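Uncharacterized protein (Sinorhizobium meliloti, PDB 4DNH) is of unknown function but folds as a TIM barrel and may be an enzyme related to the dihydrodipicolinate synthase family. Local coordinates at residues Asn259-Ile264 and Glu303-Thr308; Arg21-Asn26 and Ala286-Glu291. All blocks are in the same frame, centred on the assembly; numbering follows the deposited sequence.

Contact 1: residues Asn259-Ile264 and Glu303-Thr308; sequences NYAELI and ELLEPT
Tyr-260 and Thr-308 make the polar part of this buried contact. The phenol OH of Tyr-260 donates to Thr-308 OG1 over a short 2.5 Å, and OG1 lies at the ring edge, in the ring plane, where a phenol proton prefers to point. Thr-308 OG1 donates in turn to Leu-305 O, also 2.5 Å away, meeting a lone pair in the carbonyl plane at a C=O...donor angle of 140°. Leu-305 O accepts Thr-308 N as well (2.8 Å), so the threonine grips one carbonyl with both its backbone N-H and its hydroxyl.

The apolar part runs alongside. CE2, on one edge of the Tyr-260 ring, meets Leu-305 CG at 4.0 Å, and Ala-261 CB faces Leu-305 CB at 4.3 Å. Alanine suits a place where the backbones approach to 6.4 Å between CA of Ala-261 and CA of Leu-305, while the branched leucine lies against the ring edge. Ile-282 touches both Tyr-260 and Thr-308, and Leu-276 of the last barrel strand packs on the tyrosine.

Tyr-260 has its CG between the backbone N and the carbonyl carbon (chi1 56°), a rotamer that an aromatic residue would find hard to adopt mid-helix but can in this first turn, directly after the N-cap residue Asn-259. It carries the phenol across from the helix between the last two barrel strands. The chain of hydrogen bonds from phenol to threonine to carbonyl joins that helix to the C-terminal helices through uncharged groups, so the link should depend little on ionisation.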
loop_
_atom_site.group_PDB
_atom_site.type_symbol
_atom_site.label_atom_id
_atom_site.label_comp_id
_atom_site.label_asym_id
_atom_site.label_seq_id
_atom_site.Cartn_x
_atom_site.Cartn_y
_atom_site.Cartn_z
ATOM N N ASN A 259 -7.532 7.904 7.122
ATOM C CA ASN A 259 -8.074 7.755 8.475
ATOM C C ASN A 259 -7.378 6.761 9.400
ATOM O O ASN A 259 -7.892 6.457 10.484
ATOM C CB ASN A 259 -9.530 7.375 8.345
ATOM C CG ASN A 259 -10.337 8.488 7.738
ATOM O OD1 ASN A 259 -10.334 9.602 8.252
ATOM N ND2 ASN A 259 -10.990 8.214 6.612
ATOM N N TYR A 260 -6.210 6.281 8.974
ATOM C CA TYR A 260 -5.424 5.271 9.687
ATOM C C TYR A 260 -5.158 5.526 11.183
ATOM O O TYR A 260 -5.272 4.605 11.998
ATOM C CB TYR A 260 -4.107 5.010 8.945
ATOM C CG TYR A 260 -3.241 6.234 8.708
ATOM C CD1 TYR A 260 -3.481 7.095 7.632
ATOM C CD2 TYR A 260 -2.160 6.520 9.551
ATOM C CE1 TYR A 260 -2.685 8.214 7.418
ATOM C CE2 TYR A 260 -1.357 7.635 9.348
ATOM C CZ TYR A 260 -1.621 8.485 8.280
ATOM O OH TYR A 260 -0.814 9.600 8.079
ATOM N N ALA A 261 -4.804 6.752 11.553
ATOM C CA ALA A 261 -4.509 7.049 12.961
ATOM C C ALA A 261 -5.713 6.755 13.857
ATOM O O ALA A 261 -5.577 6.033 14.850
ATOM C CB ALA A 261 -4.032 8.485 13.134
ATOM N N GLU A 262 -6.883 7.291 13.476
ATOM C CA GLU A 262 -8.141 7.087 14.192
ATOM C C GLU A 262 -8.523 5.613 14.272
ATOM O O GLU A 262 -8.952 5.135 15.333
ATOM C CB GLU A 262 -9.287 7.882 13.543
ATOM C CG GLU A 262 -10.609 7.773 14.298
ATOM C CD GLU A 262 -11.818 8.308 13.532
ATOM O OE1 GLU A 262 -11.649 9.233 12.704
ATOM O OE2 GLU A 262 -12.952 7.812 13.776
ATOM N N LEU A 263 -8.377 4.908 13.153
ATOM C CA LEU A 263 -8.783 3.507 13.059
ATOM C C LEU A 263 -7.842 2.550 13.785
ATOM O O LEU A 263 -8.311 1.629 14.467
ATOM C CB LEU A 263 -8.956 3.092 11.597
ATOM C CG LEU A 263 -9.969 3.896 10.770
ATOM C CD1 LEU A 263 -9.731 3.697 9.282
ATOM C CD2 LEU A 263 -11.382 3.504 11.150
ATOM N N ILE A 264 -6.525 2.768 13.647
ATOM C CA ILE A 264 -5.512 1.942 14.327
ATOM C C ILE A 264 -5.646 2.034 15.860
ATOM O O ILE A 264 -5.677 1.011 16.539
ATOM C CB ILE A 264 -4.087 2.237 13.818
ATOM C CG1 ILE A 264 -3.982 1.871 12.329
ATOM C CG2 ILE A 264 -3.043 1.434 14.576
ATOM C CD1 ILE A 264 -2.732 2.371 11.622
ATOM N N GLU A 303 0.548 12.360 18.777
ATOM C CA GLU A 303 1.533 13.428 18.590
ATOM C C GLU A 303 2.432 13.154 17.387
ATOM O O GLU A 303 2.790 14.077 16.660
ATOM C CB GLU A 303 2.417 13.583 19.831
ATOM C CG GLU A 303 1.843 14.458 20.935
ATOM C CD GLU A 303 2.669 14.411 22.220
ATOM O OE1 GLU A 303 3.809 13.886 22.185
ATOM O OE2 GLU A 303 2.179 14.896 23.269
ATOM N N LEU A 304 2.810 11.887 17.211
ATOM C CA LEU A 304 3.649 11.459 16.104
ATOM C C LEU A 304 2.862 11.307 14.786
ATOM O O LEU A 304 3.328 11.734 13.718
ATOM C CB LEU A 304 4.359 10.144 16.457
ATOM C CG LEU A 304 5.497 10.136 17.507
ATOM C CD1 LEU A 304 5.796 8.725 17.977
ATOM C CD2 LEU A 304 6.784 10.783 17.006
ATOM N N LEU A 305 1.664 10.726 14.860
ATOM C CA LEU A 305 0.952 10.340 13.650
ATOM C C LEU A 305 0.051 11.428 13.083
ATOM O O LEU A 305 0.047 11.648 11.867
ATOM C CB LEU A 305 0.183 9.048 13.877
ATOM C CG LEU A 305 0.347 7.869 12.911
ATOM C CD1 LEU A 305 1.764 7.668 12.373
ATOM C CD2 LEU A 305 -0.147 6.593 13.569
ATOM N N GLU A 306 -0.689 12.131 13.939
ATOM C CA GLU A 306 -1.590 13.200 13.459
ATOM C C GLU A 306 -0.951 14.197 12.481
ATOM O O GLU A 306 -1.614 14.635 11.564
ATOM C CB GLU A 306 -2.294 13.949 14.609
ATOM C CG GLU A 306 -3.665 13.384 14.977
ATOM C CD GLU A 306 -4.182 13.866 16.334
ATOM O OE1 GLU A 306 -3.552 14.758 16.943
ATOM O OE2 GLU A 306 -5.223 13.348 16.805
ATOM N N PRO A 307 0.331 14.565 12.674
ATOM C CA PRO A 307 0.969 15.452 11.676
ATOM C C PRO A 307 1.194 14.831 10.269
ATOM O O PRO A 307 1.279 15.544 9.261
ATOM C CB PRO A 307 2.308 15.800 12.347
ATOM C CG PRO A 307 2.031 15.657 13.819
ATOM C CD PRO A 307 1.180 14.423 13.875
ATOM N N THR A 308 1.278 13.512 10.206
ATOM C CA THR A 308 1.418 12.838 8.935
ATOM C C THR A 308 0.101 12.818 8.176
ATOM O O THR A 308 0.090 12.816 6.947
ATOM C CB THR A 308 1.892 11.386 9.124
ATOM O OG1 THR A 308 0.831 10.621 9.713
ATOM C CG2 THR A 308 3.146 11.328 10.010
#

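Contact 2: residues Arg21-Asn26 and Ala286-Glu291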
loop_
_atom_site.group_PDB
_atom_site.type_symbol
_atom_site.label_atom_id
_atom_site.label_comp_id
_atom_site.label_asym_id
_atom_site.label_seq_id
_atom_site.Cartn_x
_atom_site.Cartn_y
_atom_site.Cartn_z
ATOM N N ARG A 21 10.850 18.804 12.943
ATOM C CA ARG A 21 11.889 17.999 13.584
ATOM C C ARG A 21 11.734 16.588 13.040
ATOM O O ARG A 21 10.725 15.938 13.309
ATOM C CB ARG A 21 11.725 17.997 15.104
ATOM C CG ARG A 21 11.801 19.377 15.743
ATOM C CD ARG A 21 11.511 19.321 17.236
ATOM N N PRO A 22 12.716 16.113 12.249
ATOM C CA PRO A 22 12.598 14.765 11.679
ATOM C C PRO A 22 12.443 13.754 12.792
ATOM O O PRO A 22 13.152 13.843 13.794
ATOM C CB PRO A 22 13.942 14.560 10.980
ATOM C CG PRO A 22 14.429 15.942 10.691
ATOM C CD PRO A 22 13.971 16.773 11.847
ATOM N N VAL A 23 11.493 12.838 12.655
ATOM C CA VAL A 23 11.421 11.708 13.579
ATOM C C VAL A 23 12.623 10.821 13.245
ATOM O O VAL A 23 12.779 10.398 12.091
ATOM C CB VAL A 23 10.105 10.936 13.450
ATOM C CG1 VAL A 23 10.124 9.665 14.268
ATOM C CG2 VAL A 23 8.956 11.803 13.902
ATOM N N PRO A 24 13.507 10.584 14.236
ATOM C CA PRO A 24 14.725 9.808 13.948
ATOM C C PRO A 24 14.398 8.350 13.652
ATOM O O PRO A 24 13.499 7.759 14.274
ATOM C CB PRO A 24 15.551 9.936 15.234
ATOM C CG PRO A 24 14.566 10.252 16.316
ATOM C CD PRO A 24 13.358 10.900 15.669
ATOM N N PHE A 25 15.089 7.808 12.656
ATOM C CA PHE A 25 14.991 6.402 12.290
ATOM C C PHE A 25 15.531 5.610 13.464
ATOM O O PHE A 25 16.612 5.913 13.974
ATOM C CB PHE A 25 15.840 6.165 11.045
ATOM C CG PHE A 25 15.806 4.759 10.521
ATOM C CD1 PHE A 25 16.383 3.709 11.236
ATOM C CD2 PHE A 25 15.246 4.490 9.275
ATOM C CE1 PHE A 25 16.371 2.416 10.744
ATOM C CE2 PHE A 25 15.230 3.190 8.776
ATOM C CZ PHE A 25 15.796 2.153 9.512
ATOM N N ASN A 26 14.766 4.626 13.925
ATOM C CA ASN A 26 15.218 3.758 15.013
ATOM C C ASN A 26 14.780 2.323 14.734
ATOM O O ASN A 26 13.603 2.057 14.515
ATOM C CB ASN A 26 14.709 4.275 16.368
ATOM C CG ASN A 26 15.359 3.584 17.569
ATOM O OD1 ASN A 26 14.842 3.664 18.682
ATOM N ND2 ASN A 26 16.491 2.917 17.358
ATOM N N ALA A 286 5.714 5.882 11.512
ATOM C CA ALA A 286 4.734 4.845 11.827
ATOM C C ALA A 286 5.294 3.875 12.860
ATOM O O ALA A 286 4.617 3.523 13.836
ATOM C CB ALA A 286 4.318 4.103 10.569
ATOM N N SER A 287 6.540 3.456 12.630
ATOM C CA SER A 287 7.263 2.605 13.538
ATOM C C SER A 287 7.301 3.242 14.931
ATOM O O SER A 287 6.866 2.627 15.906
ATOM C CB SER A 287 8.674 2.356 13.009
ATOM O OG SER A 287 9.471 1.650 13.950
ATOM N N ALA A 288 7.796 4.476 15.016
ATOM C CA ALA A 288 7.900 5.185 16.297
ATOM C C ALA A 288 6.556 5.287 17.013
ATOM O O ALA A 288 6.491 5.194 18.237
ATOM C CB ALA A 288 8.501 6.570 16.101
ATOM N N ALA A 289 5.489 5.468 16.244
ATOM C CA ALA A 289 4.159 5.627 16.816
ATOM C C ALA A 289 3.540 4.299 17.221
ATOM O O ALA A 289 2.883 4.215 18.250
ATOM C CB ALA A 289 3.257 6.392 15.867
ATOM N N LEU A 290 3.751 3.264 16.426
ATOM C CA LEU A 290 3.302 1.931 16.793
ATOM C C LEU A 290 3.991 1.434 18.064
ATOM O O LEU A 290 3.416 0.646 18.817
ATOM C CB LEU A 290 3.532 0.944 15.648
ATOM C CG LEU A 290 2.637 1.084 14.412
ATOM C CD1 LEU A 290 3.208 0.280 13.260
ATOM C CD2 LEU A 290 1.201 0.676 14.676
ATOM N N GLU A 291 5.215 1.897 18.307
ATOM C CA GLU A 291 5.896 1.577 19.551
ATOM C C GLU A 291 5.208 2.253 20.736
ATOM O O GLU A 291 4.925 1.602 21.745
ATOM C CB GLU A 291 7.371 1.965 19.502
ATOM C CG GLU A 291 8.126 1.544 20.757
ATOM C CD GLU A 291 9.527 2.131 20.860
ATOM O OE1 GLU A 291 9.975 2.832 19.926
ATOM O OE2 GLU A 291 10.186 1.890 21.893
#
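Ser-287 OG, which faces Asn-26 O at 4.2 Å, too far for a hydrogen bond, is held instead by NH2 of Arg-28, two residues further along the same loop as Asn-26, and by the carbonyl O of Leu-74, from the loop after helix 61-73. The guanidinium can only donate and the carbonyl can only accept, so the small hydroxyl of serine serves both at once. Its chi1 of 173° sets OG opposite the backbone N, beside the carbonyl carbon, where the two partners meet it. One turn on, Glu-291 reaches out in an extended conformation, and its OE1 forms a salt bridge with NE of Arg-28. The same arginine thus ties together two residues on one face of the helix, which are also joined by the backbone bond from Glu-291 N to Ser-287 O (3.0 Å).

Helix 283-294 follows the eighth strand of the TIM barrel, and residues 21-26 belong to the long loop that leads from the N-terminal hairpin to the first barrel strand. From Pro-22 to Phe-25 this loop has backbone angles close to those of a polyproline II chain, as the two prolines favour. Val-23 meets the helix with its side chain and Asn-26 comes nearest with its backbone O, while Phe-25 points away and packs on Arg-70, Asp-73 and Leu-74.

The apolar touch is slight: Val-23 CG1 lies 3.9 Å from Ala-288 CB. Alanine keeps the helix surface low enough for the loop to pass, with CA of Asn-26 7.6 Å from CA of Ala-288. The backbone of Val-23 is hydrogen-bonded to Gly-366.

Along the chain the segments alternate, in the order 21-26, 259-264, 286-291, 303-308, and the centres of contacts 1 and 2 lie about 13 Å apart on one side of the chain's centre. Helices 283-294 and 298-305 are consecutive; 298-305 serves contact 1 and 283-294 serves contact 2. They meet directly: Leu-304 CD1 lies 3.6 Å from Ala-288 O, and Leu-305 CD1 lies 4.0 Å from Ala-289 CB. Leu-304 CD2 also touches Val-23 CG2. The helix pair is therefore flanked by the helix before the last barrel strand in contact 1 and by the N-terminal loop in contact 2, bringing both ends of the barrel sequence together.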